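Long-range contacts in putative uncharacterized protein (Bacteroides vulgatus, PDB 4F7A), which probably binds glycans, perhaps mucin O-glycans, at the outer membrane as a SusD-like lipoprotein of a nutrient-uptake system: residues E437-Q442 with I466-L471; E441-G446 with T500-D505. One frame throughout, in Å; residues are numbered along the deposited sequence.

Contact 1 (E437-Q442 with I466-L471); sequences EAWAEQ and IMIRRL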
# COMPACT_ATOMS: atom_id res chain seq x y z
N GLU A 437 1.00 -0.55 -0.05
CA GLU A 437 1.89 -0.04 -1.10
C GLU A 437 3.36 -0.26 -0.72
O GLU A 437 4.18 -0.66 -1.57
CB GLU A 437 1.61 1.42 -1.42
CG GLU A 437 2.41 1.94 -2.64
CD GLU A 437 2.20 1.14 -3.92
OE1 GLU A 437 1.19 0.42 -4.06
OE2 GLU A 437 3.08 1.22 -4.82
N ALA A 438 3.67 -0.04 0.55
CA ALA A 438 5.06 -0.18 1.04
C ALA A 438 5.58 -1.59 0.85
O ALA A 438 6.70 -1.81 0.36
CB ALA A 438 5.14 0.23 2.52
N TRP A 439 4.76 -2.56 1.23
CA TRP A 439 5.13 -3.95 1.14
C TRP A 439 5.21 -4.42 -0.32
O TRP A 439 6.11 -5.16 -0.67
CB TRP A 439 4.18 -4.83 1.95
CG TRP A 439 4.64 -6.29 2.01
CD1 TRP A 439 5.91 -6.74 2.11
CD2 TRP A 439 3.79 -7.47 2.02
NE1 TRP A 439 5.94 -8.13 2.14
CE2 TRP A 439 4.65 -8.59 2.09
CE3 TRP A 439 2.40 -7.68 1.95
CZ2 TRP A 439 4.17 -9.89 2.11
CZ3 TRP A 439 1.93 -8.96 1.96
CH2 TRP A 439 2.81 -10.06 2.04
N ALA A 440 4.27 -4.01 -1.16
CA ALA A 440 4.28 -4.39 -2.56
C ALA A 440 5.56 -3.91 -3.21
O ALA A 440 6.23 -4.66 -3.91
CB ALA A 440 3.08 -3.82 -3.29
N GLU A 441 5.92 -2.66 -2.97
CA GLU A 441 7.14 -2.11 -3.57
C GLU A 441 8.42 -2.71 -3.02
O GLU A 441 9.43 -2.86 -3.75
CB GLU A 441 7.13 -0.58 -3.48
CG GLU A 441 6.20 0.02 -4.50
CD GLU A 441 6.73 -0.16 -5.90
OE1 GLU A 441 7.59 0.67 -6.29
OE2 GLU A 441 6.29 -1.12 -6.61
N GLN A 442 8.41 -3.08 -1.76
CA GLN A 442 9.56 -3.78 -1.20
C GLN A 442 9.80 -5.15 -1.86
O GLN A 442 10.93 -5.52 -2.17
CB GLN A 442 9.39 -3.92 0.30
CG GLN A 442 10.58 -4.57 1.00
CD GLN A 442 10.50 -6.08 1.08
OE1 GLN A 442 9.44 -6.67 0.94
NE2 GLN A 442 11.64 -6.70 1.36
N ILE A 466 15.40 -14.11 0.91
CA ILE A 466 14.51 -13.62 -0.15
C ILE A 466 13.35 -12.84 0.50
O ILE A 466 12.90 -11.82 -0.02
CB ILE A 466 14.01 -14.76 -1.04
CG1 ILE A 466 15.19 -15.33 -1.85
CG2 ILE A 466 12.90 -14.30 -1.97
CD1 ILE A 466 14.92 -16.73 -2.41
N MSE A 467 12.90 -13.34 1.65
CA MSE A 467 11.80 -12.81 2.43
C MSE A 467 10.45 -13.20 1.83
O MSE A 467 10.37 -13.71 0.68
CB MSE A 467 11.91 -11.29 2.64
CG MSE A 467 13.29 -10.80 3.04
SE MSE A 467 13.34 -8.91 3.45
CE MSE A 467 12.36 -9.02 5.13
N ILE A 468 9.40 -12.98 2.61
CA ILE A 468 8.05 -13.34 2.21
C ILE A 468 7.67 -12.62 0.90
O ILE A 468 7.99 -11.42 0.70
CB ILE A 468 7.03 -13.07 3.37
CG1 ILE A 468 5.64 -13.55 2.98
CG2 ILE A 468 7.00 -11.57 3.81
CD1 ILE A 468 4.62 -13.52 4.18
N ARG A 469 7.05 -13.37 -0.01
CA ARG A 469 6.76 -12.90 -1.36
C ARG A 469 5.29 -12.57 -1.60
O ARG A 469 4.96 -11.88 -2.57
CB ARG A 469 7.17 -13.97 -2.37
CG ARG A 469 8.64 -14.35 -2.41
CD ARG A 469 9.52 -13.21 -2.96
NE ARG A 469 9.97 -12.30 -1.91
CZ ARG A 469 10.31 -11.03 -2.10
NH1 ARG A 469 10.15 -10.46 -3.30
NH2 ARG A 469 10.78 -10.30 -1.08
N ARG A 470 4.41 -13.13 -0.77
CA ARG A 470 2.97 -13.06 -0.97
C ARG A 470 2.29 -13.69 0.23
O ARG A 470 2.93 -14.32 1.06
CB ARG A 470 2.54 -13.82 -2.24
CG ARG A 470 2.77 -15.35 -2.16
CD ARG A 470 2.41 -16.05 -3.43
NE ARG A 470 0.98 -16.17 -3.64
CZ ARG A 470 0.20 -17.16 -3.19
NH1 ARG A 470 0.70 -18.17 -2.47
NH2 ARG A 470 -1.10 -17.16 -3.50
N LEU A 471 0.98 -13.55 0.28
CA LEU A 471 0.16 -14.33 1.21
C LEU A 471 -0.48 -15.49 0.47
O LEU A 471 -0.85 -15.37 -0.71
CB LEU A 471 -0.93 -13.46 1.85
CG LEU A 471 -0.43 -12.26 2.67
CD1 LEU A 471 -1.63 -11.60 3.39
CD2 LEU A 471 0.70 -12.64 3.66
O HOH W 1 8.72 -8.95 1.99
O HOH W 2 12.13 -7.95 -2.12
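In the buried interior of this SusD-like fold, one side of helix 435-445 packs through W439 and Q442 against the irregular segment 466-471. The W439 indole, with CG anti to the backbone N (chi1 -174°), crosses the I468 side chain at about a right angle, and its CZ2 lies 3.7 Å from I468 CG2. Further round the six-membered ring, CH2 of W439 meets L471 CD2 at 3.7 Å. F57 of helix 54-57 also packs on I468 and L471. At the pyrrole edge, W439 NE1 donates in the ring plane to a water 2.9 Å away, and this water donates in turn to Q442 OE1 and to the carbonyl O of I468. Beyond it, NE2 of Q442 approaches the selenium of M467 to 3.5 Å. A second water joins Q442 O to NH2 of R469, whose NE bonds M467 O and whose outside partner is D505. An alanine in place of W439 would probably open a gap beside I468 and L471 and leave the first water without its N-H donor. With no direct hydrogen bond across the interface, two waters bridge its polar groups, the first linking one N-H to two oxygens, the second a carbonyl to a guanidinium.

Contact 2 (E441-G446 with T500-D505); sequences EQRRTG and TRLWWD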
# COMPACT_ATOMS: atom_id res chain seq x y z
N GLU A 441 5.92 -2.66 -2.97
CA GLU A 441 7.14 -2.11 -3.57
C GLU A 441 8.42 -2.71 -3.02
O GLU A 441 9.43 -2.86 -3.75
CB GLU A 441 7.13 -0.58 -3.48
CG GLU A 441 6.20 0.02 -4.50
CD GLU A 441 6.73 -0.16 -5.90
OE1 GLU A 441 7.59 0.67 -6.29
OE2 GLU A 441 6.29 -1.12 -6.61
N GLN A 442 8.41 -3.08 -1.76
CA GLN A 442 9.56 -3.78 -1.20
C GLN A 442 9.80 -5.15 -1.86
O GLN A 442 10.93 -5.52 -2.17
CB GLN A 442 9.39 -3.92 0.30
CG GLN A 442 10.58 -4.57 1.00
CD GLN A 442 10.50 -6.08 1.08
OE1 GLN A 442 9.44 -6.67 0.94
NE2 GLN A 442 11.64 -6.70 1.36
N ARG A 443 8.70 -5.86 -2.11
CA ARG A 443 8.78 -7.14 -2.80
C ARG A 443 9.18 -6.98 -4.26
O ARG A 443 9.93 -7.78 -4.78
CB ARG A 443 7.46 -7.92 -2.68
CG ARG A 443 7.20 -8.38 -1.24
CD ARG A 443 5.88 -9.08 -1.11
NE ARG A 443 4.79 -8.10 -1.08
CZ ARG A 443 3.60 -8.28 -1.67
NH1 ARG A 443 3.33 -9.40 -2.33
NH2 ARG A 443 2.68 -7.32 -1.58
N ARG A 444 8.69 -5.91 -4.88
CA ARG A 444 8.92 -5.68 -6.29
C ARG A 444 10.38 -5.28 -6.53
O ARG A 444 11.04 -5.79 -7.44
CB ARG A 444 7.95 -4.58 -6.78
CG ARG A 444 7.71 -4.56 -8.29
CD ARG A 444 8.44 -3.50 -9.08
NE ARG A 444 8.24 -2.11 -8.62
CZ ARG A 444 8.92 -1.08 -9.14
NH1 ARG A 444 9.81 -1.26 -10.11
NH2 ARG A 444 8.73 0.13 -8.66
N THR A 445 10.91 -4.40 -5.69
CA THR A 445 12.24 -3.79 -5.97
C THR A 445 13.37 -4.28 -5.07
O THR A 445 14.55 -4.00 -5.36
CB THR A 445 12.18 -2.28 -5.78
OG1 THR A 445 11.98 -1.97 -4.39
CG2 THR A 445 11.03 -1.65 -6.61
N GLY A 446 13.03 -4.89 -3.94
CA GLY A 446 14.03 -5.23 -2.91
C GLY A 446 14.35 -4.11 -1.93
O GLY A 446 15.20 -4.28 -1.04
N THR A 500 6.48 -18.11 -2.99
CA THR A 500 6.31 -18.02 -4.44
C THR A 500 6.20 -16.58 -4.93
O THR A 500 5.33 -15.83 -4.49
CB THR A 500 5.09 -18.81 -4.88
OG1 THR A 500 5.32 -20.19 -4.60
CG2 THR A 500 4.82 -18.61 -6.37
N ARG A 501 7.08 -16.18 -5.84
CA ARG A 501 7.07 -14.84 -6.39
C ARG A 501 5.82 -14.57 -7.24
O ARG A 501 5.42 -15.40 -8.08
CB ARG A 501 8.32 -14.58 -7.26
CG ARG A 501 9.62 -14.56 -6.50
CD ARG A 501 10.75 -14.15 -7.40
NE ARG A 501 12.05 -14.38 -6.78
CZ ARG A 501 12.65 -13.55 -5.92
NH1 ARG A 501 12.10 -12.40 -5.54
NH2 ARG A 501 13.84 -13.89 -5.44
N LEU A 502 5.27 -13.38 -7.06
CA LEU A 502 4.19 -12.91 -7.93
C LEU A 502 4.75 -12.53 -9.29
O LEU A 502 5.96 -12.37 -9.45
CB LEU A 502 3.45 -11.76 -7.27
CG LEU A 502 2.84 -12.13 -5.92
CD1 LEU A 502 2.03 -10.97 -5.37
CD2 LEU A 502 1.97 -13.42 -6.06
N TRP A 503 3.86 -12.43 -10.28
CA TRP A 503 4.24 -12.13 -11.65
C TRP A 503 5.15 -10.90 -11.78
O TRP A 503 6.17 -10.94 -12.49
CB TRP A 503 2.98 -11.98 -12.52
CG TRP A 503 3.23 -11.46 -13.93
CD1 TRP A 503 3.79 -12.13 -14.99
CD2 TRP A 503 2.90 -10.15 -14.42
NE1 TRP A 503 3.81 -11.31 -16.11
CE2 TRP A 503 3.28 -10.09 -15.78
CE3 TRP A 503 2.29 -9.04 -13.85
CZ2 TRP A 503 3.07 -8.95 -16.56
CZ3 TRP A 503 2.11 -7.89 -14.62
CH2 TRP A 503 2.49 -7.86 -15.96
N TRP A 504 4.82 -9.81 -11.09
CA TRP A 504 5.64 -8.58 -11.18
C TRP A 504 6.95 -8.59 -10.41
O TRP A 504 7.74 -7.66 -10.54
CB TRP A 504 4.85 -7.32 -10.85
CG TRP A 504 4.01 -7.30 -9.58
CD1 TRP A 504 2.65 -7.13 -9.53
CD2 TRP A 504 4.45 -7.34 -8.21
NE1 TRP A 504 2.23 -7.10 -8.24
CE2 TRP A 504 3.30 -7.24 -7.40
CE3 TRP A 504 5.69 -7.48 -7.59
CZ2 TRP A 504 3.36 -7.23 -6.02
CZ3 TRP A 504 5.76 -7.50 -6.24
CH2 TRP A 504 4.59 -7.39 -5.44
N ASP A 505 7.18 -9.66 -9.66
CA ASP A 505 8.37 -9.85 -8.83
C ASP A 505 9.33 -10.75 -9.61
O ASP A 505 9.13 -11.98 -9.67
CB ASP A 505 7.94 -10.50 -7.50
CG ASP A 505 9.10 -10.83 -6.58
OD1 ASP A 505 10.27 -10.59 -6.94
OD2 ASP A 505 8.81 -11.34 -5.47
O HOH W 3 11.98 -8.54 -6.73
O HOH W 4 10.38 -7.18 -9.78
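The C-terminal turns of helix 435-445 pack against a loop that follows helix 482-492 and contains a type I beta turn from L502 to D505, in a helical fold of the SusD/RagB family. E441 begins the segment with its carboxylate turned to R444 of the same helix. NE and NH2 of R444 grip it side-on, one nitrogen to each oxygen, with R444 NH2 2.7 Å from E441 OE1; K427 and R210 add further positive charge, which would probably stabilise the carboxylate as an anion.

R443 reaches the loop with its guanidinium. CH2 of W504 lies over one face of that group, towards its rim, the two planes 64° apart, while NH1 of R443 comes within 3.7 Å of L502 CD1. The same NH1 bonds the carbonyl oxygen of D130 and probably that of R469, and D130 also accepts from W504 NE1 through its carboxylate, so one outside residue holds both partners.

R444 follows, its side chain crossing the indole at about a right angle, with its CG 3.6 Å from W504 CE3. CG of W504 sits between the backbone N and the carbonyl carbon (chi1 49°). Bends at chi2 and chi3 lead the R444 chain from CG away to the E441 grip, and T445 CG2 sits over the centre of its guanidinium.

T445 OG1 turns back to E441 O, which T445 N reaches from the opposite face of the carbonyl plane. G446 then leaves the helix with positive phi. Across from it, D505 is held by R501 NH1, 2.9 Å from D505 OD1, and by R469 at OD2. One water bridges R443 O and D505 OD1, though it cannot serve all its acceptors at once; a second donates to R444 O and W504 O, each 2.8 Å away.

From the N terminus, both contacts start on helix 435-445, with E441 and Q442 belonging to both. Contact 1 closes the shorter loop, where the chain returns at 466-471 after 23 intervening residues. The chain then runs through helices 475-480 and 482-492 and comes back at 500-505, where contact 2 closes a loop of 53 residues. Both loops thus leave the same helix, and the return of contact 1 at 466-471 lies inside the span closed by contact 2. The two returning segments also meet each other: R469 NH1 forms a salt bridge with D505 OD2 at 2.7 Å. One helix and two loop segments thereby form a single buried cluster, the contact centres about 6 Å apart.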